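(R)-specific secondary-alkylsulfatase (Pseudomonas sp., PDB 4AXH) catalyses the zinc-dependent, enantioselective hydrolysis of secondary alkyl sulfates with strict inversion of configuration, turning (R)-sulfate esters into (S)-alcohols. Local coordinates at residues 75-78 with 79-83; 83-86 with 87-90; 158-161 with 162-166; 192-195 with 196-200; 554-557 with 558-561. One frame throughout, in Å; residues are numbered along the deposited sequence. Where two conformers were deposited one is given.

How the contacts relate
The contacts follow one another along the chain, all of them local. Contacts 1 and 2 form one run: they share V83 and strand 82-85, which pairs with strand 74-76, and a probable hydrogen bond of 2.8 Å joins I75 N to W84 O. Contact 1 also packs on contact 3, I75 CD1 lying 3.7 Å from A158 CB, so the hairpin leans on helix 153-164. Contact 4, on helix 194-199, has its centre about 22 Å from that of contact 3, and both belong to the metallo-beta-lactamase part. Contact 5 stands apart in the C-terminal part, 35 to 44 Å from the other four between centres, and there reaches the second subunit of the dimer.

Contact 1 of 5, residues 75-78 with 79-83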
loop_
_atom_site.group_PDB
_atom_site.type_symbol
_atom_site.label_atom_id
_atom_site.label_comp_id
_atom_site.label_asym_id
_atom_site.label_seq_id
_atom_site.Cartn_x
_atom_site.Cartn_y
_atom_site.Cartn_z
ATOM N N ILE A 75 21.229 -13.181 29.281
ATOM C CA ILE A 75 20.536 -14.406 28.958
ATOM C C ILE A 75 21.411 -15.002 27.844
ATOM O O ILE A 75 21.728 -14.313 26.868
ATOM C CB ILE A 75 19.074 -14.151 28.515
ATOM C CG1 ILE A 75 18.240 -13.529 29.648
ATOM C CG2 ILE A 75 18.424 -15.450 27.984
ATOM C CD1 ILE A 75 16.926 -12.898 29.163
ATOM N N LYS A 76 21.827 -16.257 28.009
ATOM C CA LYS A 76 22.673 -16.953 27.043
ATOM C C LYS A 76 21.929 -18.063 26.322
ATOM O O LYS A 76 20.918 -18.576 26.826
ATOM C CB LYS A 76 23.912 -17.527 27.748
ATOM C CG LYS A 76 24.922 -16.467 28.186
ATOM C CD LYS A 76 25.624 -16.837 29.491
ATOM C CE LYS A 76 25.223 -15.949 30.656
ATOM N NZ LYS A 76 23.820 -16.191 31.140
ATOM N N ASN A 77 22.449 -18.433 25.131
ATOM C CA ASN A 77 21.974 -19.499 24.246
ATOM C C ASN A 77 22.521 -20.839 24.794
ATOM O O ASN A 77 23.287 -20.822 25.764
ATOM C CB ASN A 77 22.529 -19.223 22.832
ATOM C CG ASN A 77 22.165 -20.245 21.785
ATOM O OD1 ASN A 77 22.892 -21.233 21.547
ATOM N ND2 ASN A 77 21.006 -20.051 21.172
ATOM N N ALA A 78 22.176 -22.002 24.155
ATOM C CA ALA A 78 22.723 -23.314 24.527
ATOM C C ALA A 78 24.237 -23.338 24.346
ATOM O O ALA A 78 24.955 -23.817 25.230
ATOM C CB ALA A 78 22.088 -24.412 23.716
ATOM N N GLU A 79 24.724 -22.723 23.277
ATOM C CA GLU A 79 26.164 -22.640 22.968
ATOM C C GLU A 79 26.946 -21.627 23.874
ATOM O O GLU A 79 28.139 -21.388 23.641
ATOM C CB GLU A 79 26.369 -22.308 21.471
ATOM C CG GLU A 79 25.786 -23.317 20.505
ATOM C CD GLU A 79 26.353 -23.148 19.108
ATOM O OE1 GLU A 79 27.553 -23.455 18.894
ATOM O OE2 GLU A 79 25.592 -22.690 18.225
ATOM N N GLY A 80 26.263 -21.044 24.874
ATOM C CA GLY A 80 26.832 -20.081 25.816
ATOM C C GLY A 80 26.934 -18.649 25.329
ATOM O O GLY A 80 27.390 -17.794 26.094
ATOM N N GLN A 81 26.538 -18.370 24.040
ATOM C CA GLN A 81 26.570 -17.024 23.432
ATOM C C GLN A 81 25.428 -16.153 23.985
ATOM O O GLN A 81 24.326 -16.652 24.210
ATOM C CB GLN A 81 26.451 -17.044 21.903
ATOM C CG GLN A 81 26.954 -18.269 21.169
ATOM C CD GLN A 81 26.447 -18.238 19.740
ATOM O OE1 GLN A 81 25.320 -18.650 19.427
ATOM N NE2 GLN A 81 27.234 -17.687 18.845
ATOM N N VAL A 82 25.692 -14.834 24.143
ATOM C CA VAL A 82 24.755 -13.840 24.679
ATOM C C VAL A 82 23.591 -13.626 23.714
ATOM O O VAL A 82 23.815 -13.410 22.523
ATOM C CB VAL A 82 25.441 -12.501 25.101
ATOM C CG1 VAL A 82 24.519 -11.668 25.989
ATOM C CG2 VAL A 82 26.753 -12.757 25.827
ATOM N N VAL A 83 22.361 -13.733 24.249
ATOM C CA VAL A 83 21.082 -13.578 23.552
ATOM C C VAL A 83 20.488 -12.197 23.864
ATOM O O VAL A 83 19.963 -11.537 22.960
ATOM C CB VAL A 83 20.092 -14.738 23.929
ATOM C CG1 VAL A 83 18.656 -14.459 23.491
ATOM C CG2 VAL A 83 20.557 -16.046 23.341
#
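K76 and V82 form a non-hydrogen-bonded antiparallel pair, their CA atoms 4.4 Å apart, and the chain reverses beyond them through a type I turn from N77 to G80. V83 N bonds to I75 O at 2.8 Å, and N77 N to Q81 O at 2.7 Å. G80 N closes the turn on N77 O from well above that carbonyl's plane. With G80 at positive phi, this is a type I turn with a G1 bulge, the classic 3:5 hairpin.

N77 braces the corner. In the conformer described, CG anti to the backbone N (chi1 179°) swings OD1 round to E79 N, 2.9 Å away along a nearly straight N-H (172°), making an Asx turn. N77 and E79 then run side by side, amide and carboxylate planes 62° apart. V83 CG2 packs on N77 CB at 3.8 Å, while K76 CG passes 3.5 Å from G80 O before its chain bends outward.

E79 ends in a salt bridge to K540, which also gives a weak hydrogen bond to Q81 OE1. Backbone bonds and the N77 side-chain oxygen thus fix the shape of the bend, and the E79-K540 salt bridge ties its tip to the C-terminal part of the chain.

Contact 2 of 5, residues 83-86 with 87-90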
loop_
_atom_site.group_PDB
_atom_site.type_symbol
_atom_site.label_atom_id
_atom_site.label_comp_id
_atom_site.label_asym_id
_atom_site.label_seq_id
_atom_site.Cartn_x
_atom_site.Cartn_y
_atom_site.Cartn_z
ATOM N N VAL A 83 22.361 -13.733 24.249
ATOM C CA VAL A 83 21.082 -13.578 23.552
ATOM C C VAL A 83 20.488 -12.197 23.864
ATOM O O VAL A 83 19.963 -11.537 22.960
ATOM C CB VAL A 83 20.092 -14.738 23.929
ATOM C CG1 VAL A 83 18.656 -14.459 23.491
ATOM C CG2 VAL A 83 20.557 -16.046 23.341
ATOM N N TRP A 84 20.535 -11.809 25.166
ATOM C CA TRP A 84 19.976 -10.586 25.699
ATOM C C TRP A 84 20.884 -10.063 26.791
ATOM O O TRP A 84 21.160 -10.784 27.755
ATOM C CB TRP A 84 18.589 -10.872 26.294
ATOM C CG TRP A 84 17.791 -9.637 26.607
ATOM C CD1 TRP A 84 17.524 -9.116 27.842
ATOM C CD2 TRP A 84 17.162 -8.763 25.654
ATOM N NE1 TRP A 84 16.746 -7.977 27.716
ATOM C CE2 TRP A 84 16.513 -7.741 26.385
ATOM C CE3 TRP A 84 17.080 -8.752 24.252
ATOM C CZ2 TRP A 84 15.753 -6.753 25.762
ATOM C CZ3 TRP A 84 16.347 -7.752 23.636
ATOM C CH2 TRP A 84 15.682 -6.779 24.382
ATOM N N ASP A 85 21.329 -8.803 26.653
ATOM C CA ASP A 85 22.226 -8.137 27.599
ATOM C C ASP A 85 21.681 -6.761 27.973
ATOM O O ASP A 85 21.602 -5.872 27.125
ATOM C CB ASP A 85 23.654 -8.026 26.998
ATOM C CG ASP A 85 24.789 -7.815 27.992
ATOM O OD1 ASP A 85 24.495 -7.604 29.208
ATOM O OD2 ASP A 85 25.974 -7.848 27.554
ATOM N N MET A 86 21.270 -6.611 29.231
ATOM C CA MET A 86 20.748 -5.356 29.782
ATOM C C MET A 86 21.888 -4.516 30.391
ATOM O O MET A 86 21.794 -3.291 30.405
ATOM C CB MET A 86 19.657 -5.627 30.825
ATOM C CG MET A 86 18.285 -5.746 30.218
ATOM S SD MET A 86 17.645 -4.203 29.483
ATOM C CE MET A 86 17.591 -3.196 30.935
ATOM N N GLY A 87 22.960 -5.188 30.832
ATOM C CA GLY A 87 24.156 -4.579 31.392
ATOM C C GLY A 87 24.873 -3.644 30.435
ATOM O O GLY A 87 25.631 -2.780 30.881
ATOM N N ALA A 88 24.633 -3.788 29.113
ATOM C CA ALA A 88 25.242 -2.933 28.101
ATOM C C ALA A 88 24.667 -1.491 28.104
ATOM O O ALA A 88 25.339 -0.564 27.642
ATOM C CB ALA A 88 25.074 -3.559 26.736
ATOM N N TYR A 89 23.441 -1.307 28.649
ATOM C CA TYR A 89 22.749 -0.027 28.724
ATOM C C TYR A 89 22.893 0.701 30.073
ATOM O O TYR A 89 22.098 1.588 30.381
ATOM C CB TYR A 89 21.286 -0.187 28.303
ATOM C CG TYR A 89 21.135 -0.692 26.890
ATOM C CD1 TYR A 89 21.272 0.166 25.800
ATOM C CD2 TYR A 89 20.856 -2.033 26.636
ATOM C CE1 TYR A 89 21.162 -0.307 24.486
ATOM C CE2 TYR A 89 20.733 -2.516 25.328
ATOM C CZ TYR A 89 20.901 -1.651 24.255
ATOM O OH TYR A 89 20.787 -2.123 22.968
ATOM N N GLN A 90 23.947 0.364 30.844
ATOM C CA GLN A 90 24.260 0.941 32.155
ATOM C C GLN A 90 24.482 2.469 32.126
ATOM O O GLN A 90 24.071 3.155 33.063
ATOM C CB GLN A 90 25.464 0.242 32.775
ATOM C CG GLN A 90 25.437 0.273 34.297
ATOM C CD GLN A 90 24.892 -1.000 34.874
ATOM O OE1 GLN A 90 25.646 -1.821 35.417
ATOM N NE2 GLN A 90 23.575 -1.187 34.788
HETATM O O HOH W 1 24.595 -7.886 31.625
#
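Y89 leans back over the turn it has just completed, its side chain reaching the carbonyls of D85 and M86. CB lies 3.8 Å from M86 O, the acceptor of its own backbone N at 3.1 Å; that N-H approaches from above the M86 carbonyl plane. Because CG stands anti to the carbonyl carbon (chi1 -60°), the ring is carried back toward the end of the preceding strand. M86 O then sits at the ring edge, near its plane, whereas D85 O approaches obliquely, 3.9 Å from CD2. CE2, next along the same flank, is likewise 3.9 Å from D85 O. At the tip, OH makes a hydrogen bond with Q244, and the ring takes part in a cation-pi contact with K251, so the polar end and the pi system are both engaged by later parts of the chain.

The other side chain of note is D85. Its OD1 accepts a weak bond of 3.3 Å from G87 N, the first residue of the 3-10 turn, and OD2 has a weak bond to Q74.

V83 and W84 both face I75 in a classic beta bulge at the start of this run. Strand 82-85, paired with strand 74-76, thus passes through M86 into the 3-10 segment, which begins the long loop leading to helix 103-111.

Contact 3 of 5, residues 158-161 with 162-166; sequences AALD and LYFQH
L160 and F164, one helical turn apart, lie alongside each other and point the same way. The leucine presents CG to the ring atom F164 CE2 at 3.7 Å, with its CD2 equally near. F164 CG is anti to the carbonyl carbon (chi1 -68°), which turns the ring back along the helix toward L160; L160 O meets that ring obliquely. The same carbonyl accepts F164 N at 3.0 Å, one of four successive i to i+4 bonds running from A158 O to D161 O.

Two residues beyond F164, the imidazole of H166 folds back: ND1 gives a nearly straight bond of 3.1 Å to L162 O, which lies in the ring plane and so fixes the ring's rotation.

Further out, strands position these groups. L160 rests on M135 and L146, Y163 on L117, I137 and L144, and H166 on I68, A69 and L117. Y163 OH is bonded to E139, D161 forms a salt bridge with R157, and K169 makes a cation-pi contact with F164.

Helix 153-164 connects parallel strands 144-147 and 172-176, a beta-alpha-beta crossover whose apolar side chains pack on strands of the eight-stranded mixed sheet of the metallo-beta-lactamase fold.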
loop_
_atom_site.group_PDB
_atom_site.type_symbol
_atom_site.label_atom_id
_atom_site.label_comp_id
_atom_site.label_asym_id
_atom_site.label_seq_id
_atom_site.Cartn_x
_atom_site.Cartn_y
_atom_site.Cartn_z
ATOM N N ALA A 158 13.846 -17.718 30.429
ATOM C CA ALA A 158 14.385 -16.802 31.426
ATOM C C ALA A 158 13.289 -16.001 32.144
ATOM O O ALA A 158 13.358 -15.856 33.358
ATOM C CB ALA A 158 15.419 -15.884 30.793
ATOM N N ALA A 159 12.284 -15.497 31.403
ATOM C CA ALA A 159 11.148 -14.743 31.960
ATOM C C ALA A 159 10.386 -15.581 33.012
ATOM O O ALA A 159 10.162 -15.139 34.154
ATOM C CB ALA A 159 10.204 -14.362 30.842
ATOM N N LEU A 160 10.034 -16.824 32.613
ATOM C CA LEU A 160 9.381 -17.824 33.446
ATOM C C LEU A 160 10.275 -18.247 34.644
ATOM O O LEU A 160 9.751 -18.492 35.729
ATOM C CB LEU A 160 9.056 -19.012 32.559
ATOM C CG LEU A 160 7.714 -19.658 32.750
ATOM C CD1 LEU A 160 6.623 -18.879 32.079
ATOM C CD2 LEU A 160 7.741 -21.071 32.195
ATOM N N ASP A 161 11.609 -18.282 34.467
ATOM C CA ASP A 161 12.553 -18.625 35.537
ATOM C C ASP A 161 12.529 -17.579 36.655
ATOM O O ASP A 161 12.485 -17.948 37.852
ATOM C CB ASP A 161 13.996 -18.791 34.999
ATOM C CG ASP A 161 14.350 -20.158 34.419
ATOM O OD1 ASP A 161 13.598 -21.133 34.681
ATOM O OD2 ASP A 161 15.430 -20.276 33.778
ATOM N N LEU A 162 12.568 -16.270 36.252
ATOM C CA LEU A 162 12.545 -15.087 37.109
ATOM C C LEU A 162 11.230 -15.034 37.855
ATOM O O LEU A 162 11.241 -14.741 39.045
ATOM C CB LEU A 162 12.781 -13.815 36.280
ATOM C CG LEU A 162 12.666 -12.444 36.968
ATOM C CD1 LEU A 162 13.696 -12.273 38.058
ATOM C CD2 LEU A 162 12.789 -11.328 35.936
ATOM N N TYR A 163 10.122 -15.386 37.190
ATOM C CA TYR A 163 8.802 -15.455 37.804
ATOM C C TYR A 163 8.750 -16.544 38.874
ATOM O O TYR A 163 8.219 -16.305 39.973
ATOM C CB TYR A 163 7.716 -15.719 36.753
ATOM C CG TYR A 163 6.348 -15.984 37.343
ATOM C CD1 TYR A 163 5.505 -14.932 37.710
ATOM C CD2 TYR A 163 5.882 -17.286 37.518
ATOM C CE1 TYR A 163 4.235 -15.173 38.248
ATOM C CE2 TYR A 163 4.620 -17.540 38.069
ATOM C CZ TYR A 163 3.800 -16.479 38.431
ATOM O OH TYR A 163 2.559 -16.714 38.968
ATOM N N PHE A 164 9.260 -17.749 38.559
ATOM C CA PHE A 164 9.225 -18.851 39.529
ATOM C C PHE A 164 10.128 -18.620 40.735
ATOM O O PHE A 164 9.846 -19.149 41.806
ATOM C CB PHE A 164 9.441 -20.221 38.855
ATOM C CG PHE A 164 8.301 -20.635 37.954
ATOM C CD1 PHE A 164 6.972 -20.486 38.368
ATOM C CD2 PHE A 164 8.552 -21.220 36.713
ATOM C CE1 PHE A 164 5.922 -20.878 37.544
ATOM C CE2 PHE A 164 7.498 -21.592 35.875
ATOM C CZ PHE A 164 6.188 -21.420 36.296
ATOM N N GLN A 165 11.169 -17.770 40.585
ATOM C CA GLN A 165 12.067 -17.425 41.686
ATOM C C GLN A 165 11.372 -16.576 42.782
ATOM O O GLN A 165 11.928 -16.447 43.883
ATOM C CB GLN A 165 13.303 -16.710 41.162
ATOM C CG GLN A 165 14.448 -17.653 40.861
ATOM C CD GLN A 165 15.388 -17.108 39.818
ATOM O OE1 GLN A 165 15.622 -17.736 38.781
ATOM N NE2 GLN A 165 15.962 -15.932 40.072
ATOM N N HIS A 166 10.158 -16.027 42.493
ATOM C CA HIS A 166 9.418 -15.145 43.396
ATOM C C HIS A 166 7.988 -15.541 43.586
ATOM O O HIS A 166 7.329 -15.056 44.511
ATOM C CB HIS A 166 9.500 -13.692 42.913
ATOM C CG HIS A 166 10.905 -13.185 42.865
ATOM N ND1 HIS A 166 11.707 -13.389 41.746
ATOM C CD2 HIS A 166 11.646 -12.600 43.836
ATOM C CE1 HIS A 166 12.900 -12.910 42.065
ATOM N NE2 HIS A 166 12.913 -12.414 43.307
#

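Contact 4 of 5, residues 192-195 with 196-200; sequences IDEA and DVKAG
E194 and K198 cross at an angle, one turn apart, without pairing their charges. The lysine's NZ lies 3.5 Å from E194 CG rather than at the carboxylate: E194 OE1 stays 4.7 Å from NZ and bonds instead to A263 N. The E194 side chain, in the conformer described, has CG anti to the backbone N (chi1 -176°), and a bend at the next bond brings OE2 over V197 CG1 at 3.6 Å.

V197 works in two directions. While CG1 faces the glutamate, CG2 touches I192 CD1 at 3.7 Å, joining the helix to the residues leading into it; I192 and V197 continue onto V262 and N265.

D193 and D196 run side by side, their carboxylate planes 72° apart and their OD2 atoms 4.0 Å from one another. A water may ease this like-charge approach: it donates to D196 OD2 and accepts from D193 N. D193 occupies the N-cap position, yet its side chain makes no capping bond; its carbonyl instead receives weak bonds from D196 N and V197 N.

K198 N to E194 O at 2.9 Å and A199 N to A195 O hold the helix. G200 is the first residue to leave helical angles; its positive phi and bond of 2.8 Å from its N to V197 O belong to a Schellman motif, a common C-terminal cap of alpha helices.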
loop_
_atom_site.group_PDB
_atom_site.type_symbol
_atom_site.label_atom_id
_atom_site.label_comp_id
_atom_site.label_asym_id
_atom_site.label_seq_id
_atom_site.Cartn_x
_atom_site.Cartn_y
_atom_site.Cartn_z
ATOM N N ILE A 192 6.487 -24.543 26.548
ATOM C CA ILE A 192 5.405 -25.531 26.374
ATOM C C ILE A 192 5.719 -26.577 25.275
ATOM O O ILE A 192 6.578 -26.348 24.420
ATOM C CB ILE A 192 3.953 -24.919 26.213
ATOM C CG1 ILE A 192 3.826 -24.117 24.918
ATOM C CG2 ILE A 192 3.528 -24.093 27.419
ATOM C CD1 ILE A 192 3.052 -24.692 23.960
ATOM N N ASP A 193 4.975 -27.706 25.288
ATOM C CA ASP A 193 5.149 -28.764 24.293
ATOM C C ASP A 193 3.950 -28.902 23.358
ATOM O O ASP A 193 2.843 -28.952 23.871
ATOM C CB ASP A 193 5.463 -30.083 24.996
ATOM C CG ASP A 193 6.689 -30.004 25.878
ATOM O OD1 ASP A 193 7.766 -29.550 25.374
ATOM O OD2 ASP A 193 6.585 -30.392 27.069
ATOM N N GLU A 194 4.156 -28.968 22.000
ATOM C CA GLU A 194 3.024 -29.091 21.074
ATOM C C GLU A 194 2.218 -30.342 21.360
ATOM O O GLU A 194 0.988 -30.300 21.201
ATOM C CB GLU A 194 3.367 -28.889 19.573
ATOM C CG GLU A 194 2.165 -28.917 18.618
ATOM C CD GLU A 194 1.618 -27.628 18.015
ATOM O OE1 GLU A 194 2.336 -27.038 17.172
ATOM O OE2 GLU A 194 0.436 -27.280 18.277
ATOM N N ALA A 195 2.854 -31.414 21.867
ATOM C CA ALA A 195 2.141 -32.632 22.259
ATOM C C ALA A 195 1.004 -32.299 23.245
ATOM O O ALA A 195 -0.100 -32.789 23.050
ATOM C CB ALA A 195 3.108 -33.626 22.898
ATOM N N ASP A 196 1.267 -31.432 24.262
ATOM C CA ASP A 196 0.286 -31.028 25.281
ATOM C C ASP A 196 -0.843 -30.188 24.682
ATOM O O ASP A 196 -1.981 -30.265 25.157
ATOM C CB ASP A 196 0.954 -30.255 26.428
ATOM C CG ASP A 196 1.970 -31.022 27.243
ATOM O OD1 ASP A 196 1.983 -32.261 27.159
ATOM O OD2 ASP A 196 2.723 -30.382 28.005
ATOM N N VAL A 197 -0.513 -29.377 23.650
ATOM C CA VAL A 197 -1.455 -28.518 22.953
ATOM C C VAL A 197 -2.411 -29.421 22.185
ATOM O O VAL A 197 -3.608 -29.399 22.457
ATOM C CB VAL A 197 -0.736 -27.458 22.068
ATOM C CG1 VAL A 197 -1.702 -26.709 21.153
ATOM C CG2 VAL A 197 0.040 -26.484 22.929
ATOM N N LYS A 198 -1.869 -30.283 21.304
ATOM C CA LYS A 198 -2.643 -31.221 20.492
ATOM C C LYS A 198 -3.586 -32.109 21.344
ATOM O O LYS A 198 -4.717 -32.369 20.935
ATOM C CB LYS A 198 -1.717 -32.028 19.573
ATOM C CG LYS A 198 -0.925 -31.154 18.588
ATOM C CD LYS A 198 -0.438 -31.969 17.392
ATOM C CE LYS A 198 0.391 -31.199 16.383
ATOM N NZ LYS A 198 1.825 -31.632 16.405
ATOM N N ALA A 199 -3.153 -32.479 22.547
ATOM C CA ALA A 199 -3.908 -33.284 23.507
ATOM C C ALA A 199 -5.007 -32.461 24.224
ATOM O O ALA A 199 -5.940 -33.049 24.797
ATOM C CB ALA A 199 -2.956 -33.885 24.546
ATOM N N GLY A 200 -4.878 -31.133 24.217
ATOM C CA GLY A 200 -5.833 -30.250 24.870
ATOM C C GLY A 200 -5.540 -30.025 26.341
ATOM O O GLY A 200 -6.376 -29.455 27.051
HETATM O O HOH W 2 3.546 -27.939 28.121
#

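Contact 5 of 5, residues 554-557 with 558-561; sequences DLLA and IRLD
D554 and I558 meet on the last turns of helix 549-559, in the SCP2-like C-terminal part of the alkylsulfatase. D554 O accepts a weak bond from I558 N at 3.3 Å, and the isoleucine lays its outer atoms over the D554 carbonyl because its CG1 is anti to its own carbonyl carbon (chi1 -79°), CD1 extending back along the helix. The D554 carboxylate itself is bonded to Q594.

L555 follows, and its carbonyl is the busier one: R559 N bonds to L555 O at 2.8 Å, I558 N adds a second, weak bond, and R559 CG comes to 3.3 Å from that oxygen. The L555 side chain leans on L220.

L556 is buried and runs beside the arginine, both pointing the same way, with CD2 4.1 Å from R559 NH1. The guanidinium is turned obliquely to this methyl, while NE bonds to D650 O, holding the group against the later chain. L556 O also takes L560 N at 2.7 Å, the last helical bond, since L560 then leaves helical angles.

A557 touches L592 of the strand beneath and N381 of the second subunit. I558 adds to this dimer contact, packing on L384 and bonding through its carbonyl to N385, both of the second subunit. L560 likewise rests on L592, and its CB lies 3.3 Å from L556 O.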
loop_
_atom_site.group_PDB
_atom_site.type_symbol
_atom_site.label_atom_id
_atom_site.label_comp_id
_atom_site.label_asym_id
_atom_site.label_seq_id
_atom_site.Cartn_x
_atom_site.Cartn_y
_atom_site.Cartn_z
ATOM N N ASP A 554 5.767 -20.712 -4.161
ATOM C CA ASP A 554 5.702 -19.265 -4.368
ATOM C C ASP A 554 7.121 -18.669 -4.206
ATOM O O ASP A 554 7.521 -17.757 -4.943
ATOM C CB ASP A 554 4.664 -18.633 -3.407
ATOM C CG ASP A 554 3.194 -18.790 -3.815
ATOM O OD1 ASP A 554 2.928 -19.070 -5.018
ATOM O OD2 ASP A 554 2.308 -18.568 -2.953
ATOM N N LEU A 555 7.907 -19.270 -3.295
ATOM C CA LEU A 555 9.305 -18.931 -3.044
ATOM C C LEU A 555 10.128 -19.310 -4.264
ATOM O O LEU A 555 11.009 -18.558 -4.653
ATOM C CB LEU A 555 9.797 -19.753 -1.859
ATOM C CG LEU A 555 10.303 -19.019 -0.644
ATOM C CD1 LEU A 555 9.159 -18.687 0.301
ATOM C CD2 LEU A 555 11.361 -19.893 0.058
ATOM N N LEU A 556 9.841 -20.495 -4.859
ATOM C CA LEU A 556 10.532 -20.983 -6.056
ATOM C C LEU A 556 10.223 -20.119 -7.273
ATOM O O LEU A 556 11.131 -19.857 -8.055
ATOM C CB LEU A 556 10.237 -22.470 -6.331
ATOM C CG LEU A 556 10.647 -23.506 -5.266
ATOM C CD1 LEU A 556 10.663 -24.900 -5.857
ATOM C CD2 LEU A 556 12.025 -23.224 -4.685
ATOM N N ALA A 557 8.964 -19.627 -7.407
ATOM C CA ALA A 557 8.535 -18.729 -8.497
ATOM C C ALA A 557 9.301 -17.397 -8.444
ATOM O O ALA A 557 9.492 -16.755 -9.482
ATOM C CB ALA A 557 7.037 -18.479 -8.420
ATOM N N ILE A 558 9.749 -17.016 -7.225
ATOM C CA ILE A 558 10.535 -15.825 -6.894
ATOM C C ILE A 558 12.037 -16.120 -7.097
ATOM O O ILE A 558 12.763 -15.263 -7.592
ATOM C CB ILE A 558 10.171 -15.383 -5.433
ATOM C CG1 ILE A 558 8.838 -14.624 -5.408
ATOM C CG2 ILE A 558 11.290 -14.582 -4.759
ATOM C CD1 ILE A 558 8.120 -14.619 -4.073
ATOM N N ARG A 559 12.484 -17.325 -6.705
ATOM C CA ARG A 559 13.868 -17.796 -6.842
ATOM C C ARG A 559 14.236 -18.104 -8.310
ATOM O O ARG A 559 15.390 -17.929 -8.701
ATOM C CB ARG A 559 14.099 -19.036 -5.968
ATOM C CG ARG A 559 14.261 -18.691 -4.493
ATOM C CD ARG A 559 14.725 -19.876 -3.694
ATOM N NE ARG A 559 15.993 -20.380 -4.211
ATOM C CZ ARG A 559 16.456 -21.598 -3.981
ATOM N NH1 ARG A 559 15.771 -22.439 -3.218
ATOM N NH2 ARG A 559 17.618 -21.978 -4.495
ATOM N N LEU A 560 13.247 -18.538 -9.119
ATOM C CA LEU A 560 13.426 -18.832 -10.536
ATOM C C LEU A 560 14.049 -17.643 -11.281
ATOM O O LEU A 560 13.599 -16.497 -11.133
ATOM C CB LEU A 560 12.090 -19.250 -11.178
ATOM C CG LEU A 560 12.134 -19.677 -12.649
ATOM C CD1 LEU A 560 12.620 -21.090 -12.778
ATOM C CD2 LEU A 560 10.783 -19.557 -13.271
ATOM N N ASP A 561 15.111 -17.937 -12.044
ATOM C CA ASP A 561 15.864 -16.985 -12.842
ATOM C C ASP A 561 15.300 -16.974 -14.250
ATOM O O ASP A 561 15.669 -17.816 -15.072
ATOM C CB ASP A 561 17.360 -17.356 -12.860
ATOM C CG ASP A 561 18.310 -16.329 -13.475
ATOM O OD1 ASP A 561 17.820 -15.316 -14.048
ATOM O OD2 ASP A 561 19.542 -16.511 -13.344
#